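Local atomic coordinates of Nitrate/nitrite binding protein NrtA (Synechocystis sp., PDB entry 2G29), a protein that captures nitrate as the substrate-binding protein of the NrtABCD ABC transporter, which takes up nitrate and probably nitrite. Residues A[40-45]-A[91-96]; A[68-71]-A[75-78]; A[159-162]-A[166-169]. All coordinates share one frame; numbering follows the deposited sequence.

Contact 1. Residues A[40-45]-A[91-96]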
loop_
_atom_site.group_PDB
_atom_site.type_symbol
_atom_site.label_atom_id
_atom_site.label_comp_id
_atom_site.label_asym_id
_atom_site.label_seq_id
_atom_site.Cartn_x
_atom_site.Cartn_y
_atom_site.Cartn_z
ATOM N N ILE A 40 6.559 5.546 -5.275
ATOM C CA ILE A 40 7.700 4.909 -4.643
ATOM C C ILE A 40 7.921 3.645 -5.507
ATOM O O ILE A 40 6.938 3.053 -6.039
ATOM C CB ILE A 40 7.390 4.576 -3.161
ATOM C CG1 ILE A 40 7.317 5.861 -2.313
ATOM C CG2 ILE A 40 8.450 3.671 -2.586
ATOM C CD1 ILE A 40 6.429 6.930 -2.853
ATOM N N ALA A 41 9.182 3.247 -5.680
ATOM C CA ALA A 41 9.529 2.111 -6.559
ATOM C C ALA A 41 9.035 0.797 -5.991
ATOM O O ALA A 41 9.765 0.099 -5.267
ATOM C CB ALA A 41 11.046 2.056 -6.770
ATOM N N LEU A 42 7.790 0.496 -6.341
ATOM C CA LEU A 42 7.034 -0.675 -5.907
ATOM C C LEU A 42 6.105 -1.111 -7.031
ATOM O O LEU A 42 5.529 -0.256 -7.709
ATOM C CB LEU A 42 6.171 -0.301 -4.701
ATOM C CG LEU A 42 6.990 0.119 -3.488
ATOM C CD1 LEU A 42 6.128 0.969 -2.569
ATOM C CD2 LEU A 42 7.531 -1.099 -2.776
ATOM N N THR A 43 5.909 -2.419 -7.182
ATOM C CA THR A 43 5.051 -2.926 -8.238
ATOM C C THR A 43 3.655 -2.329 -8.183
ATOM O O THR A 43 3.044 -2.112 -9.238
ATOM C CB THR A 43 4.973 -4.433 -8.176
ATOM O OG1 THR A 43 6.303 -4.939 -8.079
ATOM C CG2 THR A 43 4.339 -4.987 -9.474
ATOM N N ASP A 44 3.135 -2.033 -6.991
ATOM C CA ASP A 44 1.794 -1.471 -6.924
ATOM C C ASP A 44 1.670 -0.001 -7.373
ATOM O O ASP A 44 0.581 0.578 -7.342
ATOM C CB ASP A 44 1.135 -1.706 -5.553
ATOM C CG ASP A 44 2.014 -1.327 -4.382
ATOM O OD1 ASP A 44 2.777 -0.366 -4.463
ATOM O OD2 ASP A 44 1.860 -2.003 -3.346
ATOM N N ALA A 45 2.769 0.578 -7.846
ATOM C CA ALA A 45 2.744 1.902 -8.470
ATOM C C ALA A 45 2.497 1.707 -9.974
ATOM O O ALA A 45 2.324 2.674 -10.695
ATOM C CB ALA A 45 4.088 2.601 -8.278
ATOM N N GLY A 91 -0.225 14.855 -6.145
ATOM C CA GLY A 91 -0.828 13.625 -5.682
ATOM C C GLY A 91 0.212 12.529 -5.728
ATOM O O GLY A 91 1.359 12.755 -6.128
ATOM N N ALA A 92 -0.187 11.318 -5.359
ATOM C CA ALA A 92 0.777 10.223 -5.305
ATOM C C ALA A 92 0.154 8.855 -5.180
ATOM O O ALA A 92 -0.991 8.725 -4.746
ATOM C CB ALA A 92 1.662 10.410 -4.050
ATOM N N HIS A 93 0.958 7.857 -5.564
ATOM C CA HIS A 93 0.700 6.444 -5.293
ATOM C C HIS A 93 1.128 6.535 -3.810
ATOM O O HIS A 93 2.227 6.969 -3.496
ATOM C CB HIS A 93 1.619 5.600 -6.206
ATOM C CG HIS A 93 2.331 4.450 -5.542
ATOM N ND1 HIS A 93 1.793 3.189 -5.381
ATOM C CD2 HIS A 93 3.623 4.365 -5.140
ATOM C CE1 HIS A 93 2.735 2.366 -4.922
ATOM N NE2 HIS A 93 3.846 3.055 -4.778
ATOM N N ILE A 94 0.253 6.118 -2.897
ATOM C CA ILE A 94 0.506 6.331 -1.480
ATOM C C ILE A 94 -0.104 5.285 -0.555
ATOM O O ILE A 94 -1.091 4.645 -0.878
ATOM C CB ILE A 94 -0.019 7.758 -1.125
ATOM C CG1 ILE A 94 0.508 8.206 0.240
ATOM C CG2 ILE A 94 -1.542 7.792 -1.185
ATOM C CD1 ILE A 94 0.500 9.780 0.386
ATOM N N LEU A 95 0.506 5.100 0.610
ATOM C CA LEU A 95 -0.055 4.154 1.585
ATOM C C LEU A 95 -1.445 4.709 1.980
ATOM O O LEU A 95 -1.585 5.915 2.258
ATOM C CB LEU A 95 0.846 4.115 2.823
ATOM C CG LEU A 95 2.323 3.799 2.565
ATOM C CD1 LEU A 95 3.097 3.701 3.892
ATOM C CD2 LEU A 95 2.462 2.468 1.827
ATOM N N THR A 96 -2.469 3.862 2.061
ATOM C CA THR A 96 -3.815 4.358 2.391
ATOM C C THR A 96 -3.929 5.253 3.652
ATOM O O THR A 96 -4.633 6.241 3.618
ATOM C CB THR A 96 -4.860 3.187 2.459
ATOM O OG1 THR A 96 -5.088 2.719 1.129
ATOM C CG2 THR A 96 -6.193 3.620 3.076
#

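Contact 2. Residues A[68-71]-A[75-78]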
loop_
_atom_site.group_PDB
_atom_site.type_symbol
_atom_site.label_atom_id
_atom_site.label_comp_id
_atom_site.label_asym_id
_atom_site.label_seq_id
_atom_site.Cartn_x
_atom_site.Cartn_y
_atom_site.Cartn_z
ATOM N N LEU A 68 6.704 11.028 -10.972
ATOM C CA LEU A 68 7.987 11.287 -10.305
ATOM C C LEU A 68 8.354 10.454 -9.110
ATOM O O LEU A 68 7.657 10.473 -8.103
ATOM C CB LEU A 68 7.995 12.734 -9.864
ATOM C CG LEU A 68 7.774 13.737 -10.991
ATOM C CD1 LEU A 68 7.356 15.061 -10.411
ATOM C CD2 LEU A 68 9.056 13.862 -11.809
ATOM N N LYS A 69 9.455 9.737 -9.231
ATOM C CA LYS A 69 9.898 8.847 -8.171
ATOM C C LYS A 69 10.277 9.624 -6.915
ATOM O O LYS A 69 11.024 10.608 -6.980
ATOM C CB LYS A 69 11.107 8.023 -8.635
ATOM C CG LYS A 69 11.457 6.913 -7.624
ATOM C CD LYS A 69 12.714 6.139 -7.965
ATOM C CE LYS A 69 12.617 5.341 -9.224
ATOM N NZ LYS A 69 13.945 4.672 -9.450
ATOM N N GLN A 70 9.758 9.162 -5.775
ATOM C CA GLN A 70 10.031 9.734 -4.450
ATOM C C GLN A 70 11.026 8.813 -3.750
ATOM O O GLN A 70 11.024 7.597 -3.972
ATOM C CB GLN A 70 8.735 9.805 -3.638
ATOM C CG GLN A 70 7.595 10.534 -4.351
ATOM C CD GLN A 70 7.875 12.032 -4.495
ATOM O OE1 GLN A 70 7.898 12.764 -3.496
ATOM N NE2 GLN A 70 8.064 12.496 -5.742
ATOM N N ALA A 71 11.871 9.379 -2.898
ATOM C CA ALA A 71 12.882 8.569 -2.198
ATOM C C ALA A 71 12.294 7.754 -1.050
ATOM O O ALA A 71 12.742 6.620 -0.807
ATOM C CB ALA A 71 14.022 9.478 -1.680
ATOM N N THR A 75 9.612 11.624 2.250
ATOM C CA THR A 75 9.751 12.687 1.254
ATOM C C THR A 75 8.496 12.854 0.439
ATOM O O THR A 75 8.176 13.952 0.011
ATOM C CB THR A 75 10.951 12.516 0.293
ATOM O OG1 THR A 75 10.786 11.359 -0.519
ATOM C CG2 THR A 75 12.242 12.462 1.040
ATOM N N THR A 76 7.760 11.778 0.234
ATOM C CA THR A 76 6.446 11.867 -0.440
ATOM C C THR A 76 5.557 12.820 0.370
ATOM O O THR A 76 4.931 13.719 -0.193
ATOM C CB THR A 76 5.757 10.485 -0.497
ATOM O OG1 THR A 76 6.537 9.614 -1.337
ATOM C CG2 THR A 76 4.357 10.600 -1.085
ATOM N N ARG A 77 5.497 12.618 1.685
ATOM C CA ARG A 77 4.717 13.464 2.579
ATOM C C ARG A 77 5.224 14.895 2.473
ATOM O O ARG A 77 4.427 15.830 2.369
ATOM C CB ARG A 77 4.871 12.935 4.022
ATOM C CG ARG A 77 4.223 13.779 5.152
ATOM C CD ARG A 77 5.109 14.928 5.651
ATOM N NE ARG A 77 6.485 14.490 5.873
ATOM C CZ ARG A 77 6.884 13.653 6.825
ATOM N NH1 ARG A 77 6.008 13.153 7.694
ATOM N NH2 ARG A 77 8.158 13.274 6.875
ATOM N N ASP A 78 6.548 15.070 2.456
ATOM C CA ASP A 78 7.096 16.434 2.337
ATOM C C ASP A 78 6.645 17.123 1.048
ATOM O O ASP A 78 6.244 18.301 1.061
ATOM C CB ASP A 78 8.626 16.442 2.351
ATOM C CG ASP A 78 9.215 15.988 3.689
ATOM O OD1 ASP A 78 8.533 16.068 4.743
ATOM O OD2 ASP A 78 10.393 15.583 3.724
#

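Contact 3. Residues A[159-162]-A[166-169]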
loop_
_atom_site.group_PDB
_atom_site.type_symbol
_atom_site.label_atom_id
_atom_site.label_comp_id
_atom_site.label_asym_id
_atom_site.label_seq_id
_atom_site.Cartn_x
_atom_site.Cartn_y
_atom_site.Cartn_z
ATOM N N ALA A 159 11.571 -3.436 10.783
ATOM C CA ALA A 159 11.400 -2.267 9.917
ATOM C C ALA A 159 10.093 -2.242 9.156
ATOM O O ALA A 159 9.609 -3.274 8.671
ATOM C CB ALA A 159 12.548 -2.176 8.906
ATOM N N MET A 160 9.532 -1.040 9.066
ATOM C CA MET A 160 8.313 -0.794 8.316
ATOM C C MET A 160 8.570 0.478 7.520
ATOM O O MET A 160 9.665 1.053 7.565
ATOM C CB MET A 160 7.076 -0.758 9.205
ATOM C CG MET A 160 7.177 0.038 10.491
ATOM S SD MET A 160 7.189 1.826 10.166
ATOM C CE MET A 160 7.298 2.491 11.883
ATOM N N THR A 161 7.566 0.909 6.762
ATOM C CA THR A 161 7.803 1.956 5.776
ATOM C C THR A 161 7.398 3.395 6.092
ATOM O O THR A 161 7.791 4.301 5.373
ATOM C CB THR A 161 7.085 1.526 4.496
ATOM O OG1 THR A 161 5.704 1.425 4.793
ATOM C CG2 THR A 161 7.582 0.178 4.015
ATOM N N PHE A 162 6.600 3.582 7.131
ATOM C CA PHE A 162 6.107 4.891 7.522
ATOM C C PHE A 162 5.280 4.657 8.763
ATOM O O PHE A 162 4.480 3.711 8.797
ATOM C CB PHE A 162 5.177 5.500 6.442
ATOM C CG PHE A 162 4.848 6.951 6.688
ATOM C CD1 PHE A 162 5.806 7.936 6.453
ATOM C CD2 PHE A 162 3.618 7.311 7.227
ATOM C CE1 PHE A 162 5.537 9.278 6.745
ATOM C CE2 PHE A 162 3.341 8.662 7.526
ATOM C CZ PHE A 162 4.290 9.631 7.285
ATOM N N THR A 166 0.561 1.339 6.030
ATOM C CA THR A 166 0.119 -0.041 5.868
ATOM C C THR A 166 1.109 -1.090 6.413
ATOM O O THR A 166 0.701 -1.955 7.183
ATOM C CB THR A 166 -0.144 -0.361 4.354
ATOM O OG1 THR A 166 1.065 -0.128 3.633
ATOM C CG2 THR A 166 -1.263 0.528 3.744
ATOM N N HIS A 167 2.385 -1.017 6.040
ATOM C CA HIS A 167 3.332 -2.055 6.482
ATOM C C HIS A 167 3.530 -2.053 7.972
ATOM O O HIS A 167 3.739 -3.126 8.560
ATOM C CB HIS A 167 4.663 -1.926 5.717
ATOM C CG HIS A 167 4.443 -1.727 4.269
ATOM N ND1 HIS A 167 4.226 -2.752 3.377
ATOM C CD2 HIS A 167 4.228 -0.578 3.590
ATOM C CE1 HIS A 167 3.884 -2.242 2.202
ATOM N NE2 HIS A 167 3.882 -0.922 2.314
ATOM N N ASP A 168 3.478 -0.880 8.587
ATOM C CA ASP A 168 3.578 -0.777 10.043
ATOM C C ASP A 168 2.376 -1.567 10.619
ATOM O O ASP A 168 2.530 -2.390 11.537
ATOM C CB ASP A 168 3.527 0.717 10.417
ATOM C CG ASP A 168 3.819 0.988 11.888
ATOM O OD1 ASP A 168 4.496 0.166 12.545
ATOM O OD2 ASP A 168 3.405 2.072 12.365
ATOM N N MET A 169 1.173 -1.358 10.076
ATOM C CA MET A 169 0.005 -2.104 10.568
ATOM C C MET A 169 0.137 -3.613 10.323
ATOM O O MET A 169 -0.161 -4.419 11.196
ATOM C CB MET A 169 -1.281 -1.614 9.902
ATOM C CG MET A 169 -1.636 -0.147 10.121
ATOM S SD MET A 169 -1.676 0.426 11.844
ATOM C CE MET A 169 0.001 1.086 12.017
HETATM O O HOH W 1 4.002 1.595 7.081
#

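Contact 1. Residues A[40-45]-A[91-96]
The methyl group of A45 rests squarely on the imidazole of H93, and this CH-pi contact is the heart of the packing between loop 40-45 and strand segment 91-96. A45 CB stands 3.5 Å from the centroid of the H93 ring and only 6° from its normal, so it meets the middle of one face. The backbones are nearest at the same pair, with A45 CA and H93 CA 5.9 Å apart.

A further apolar contact comes at the rim of the ring, where L42 brings in CD1 with its side chain roughly perpendicular to that of H93. Separately, the backbone amide nitrogen of I40 approaches near the ring plane. The loop therefore wraps the imidazole from its edge and over one face.

Among the polar groups, the loop holds itself in shape: A45 N donates to L42 O over 2.9 Å, turning the chain into the short 3-10 segment 43-45. The D44 carboxylate is turned toward the H93 side of the loop, and its OD2 is engaged by K240, a nitrate-binding residue, in a salt bridge that probably favours the charged form. A bound nitrate lies about 3 Å from the L42 side chain at the nearest atoms, so this buried loop borders the anion site.

The loop leads from strand 36-39 to helix 46-53. Segment 91-96 runs between strands 36-39 and 240-245, bonding through its backbone to G38 on one and to A241 and G243 on the other, while I40 and L95 lean on W73 of helix 73-82.

Contact 2. Residues A[68-71]-A[75-78]
The carboxamide of Q70 is the flat group facing helix segment 75-78, and its two ends do different work. At one end, OE1 lies 3.5 Å from T76 CA and takes a hydrogen bond from N79 ND2, one helical turn on. At the other end, NE2 turns back to its own strand and donates to L68 O over 3.1 Å. That bond is nearly straight, and L68 O lies in the amide plane, whereas NE2 stands above the plane of the L68 carbonyl, 56° out of it. Bonds at both ends should fix the rotation of the amide. On the far side of the helix segment, the guanidinium of R77 has D78 at its edge: NE forms a salt bridge with D78 OD1 at 2.8 Å, while NH1 reaches V107 O.

The stem of Q70 carries most of the side-chain packing. Its CB and CG pass beside T76 OG1, with CG 3.3 Å from that oxygen, and the Q70 chain lies almost square to the T76 side chain; a bend at chi2 (-68°) folds the amide back over the strand. T76 OG1 itself is hydrogen-bonded to S72 O.

One bond links the A71 backbone to a helix side chain. A71 N donates to T75 OG1 at 3.3 Å, but the angle of 122° makes it a weak bond, near the rim of the contact.

This is the short connection from strand 66-69, an outermost strand of its sheet, into helix 73-82, which starts with the nitrate-binding W73. Backbone bonds tie L68 and Q70 to strand 36-39, both Q70 and T76 touch I40, and R77 packs on M98 and I102 of helix 97-104.

Contact 3. Residues A[159-162]-A[166-169]
M160 runs alongside D168, the two side chains extending in a common direction, where strand 157-160 hands over to helix 166-177. These are the first two elements of a beta-alpha-beta unit completed by strand 187-190, in the half of the solute-binding protein built on the second sheet.

Here the packing is close. M160 CB sits 3.6 Å from D168 CA, M160 CG is 3.7 Å from D168 CB, and SD and CE carry on past the carboxylate. M160 takes this course because CG is tucked between the backbone N and carbonyl carbon (chi1 45°) and the chain bends again at chi2; D168 keeps pace with its own CG anti to the backbone N. The carboxylate has its polar partners beyond the pair: OD1 forms a salt bridge with R172, and OD2 accepts from G164 N in the intervening loop. Farther along, T161 lies obliquely against H167, its methyl CG2 3.5 Å from CD2 of the ring. T166 OG1, hydrogen-bonded to E239, stands over one face of that imidazole.

H167 is a nitrate-binding residue, and a bound nitrate lies about 3 Å from its side chain at the nearest atoms. T161 thus backs a ligand-contacting histidine from the strand side, while L95 from the other sheet touches both.

The looser side is where the chain leaves the strand. Direct contact is sparser there, F162 O lying 3.5 Å from D168 CB, and a water supplements it, although everything is buried. Water 1 spans the gap: it donates to F162 O at 2.8 Å, is bonded to T161 OG1 at 2.9 Å, and accepts from the first-turn amide D168 N at 2.9 Å.

Overall arrangement
From the N terminus, the chain leaves strand 36-39 through loop 40-45, makes strand 66-69, turns into helix 73-82 and returns along strand 91-95. Contact 1 closes that excursion across 45 intervening residues; contact 2 is a short local loop nested inside it, and the two touch where I40 and A92 pack on T76. Together they tie the loop, an edge strand and a helix to one mixed sheet. Contact 3 follows in series, closing a small loop at the start of a helix beside the other sheet. L95 bridges the halves, and R77 of contact 2 reaches F162. Contacts 1 and 3 border the nitrate site, while contact 2 lies beside it, next to W73.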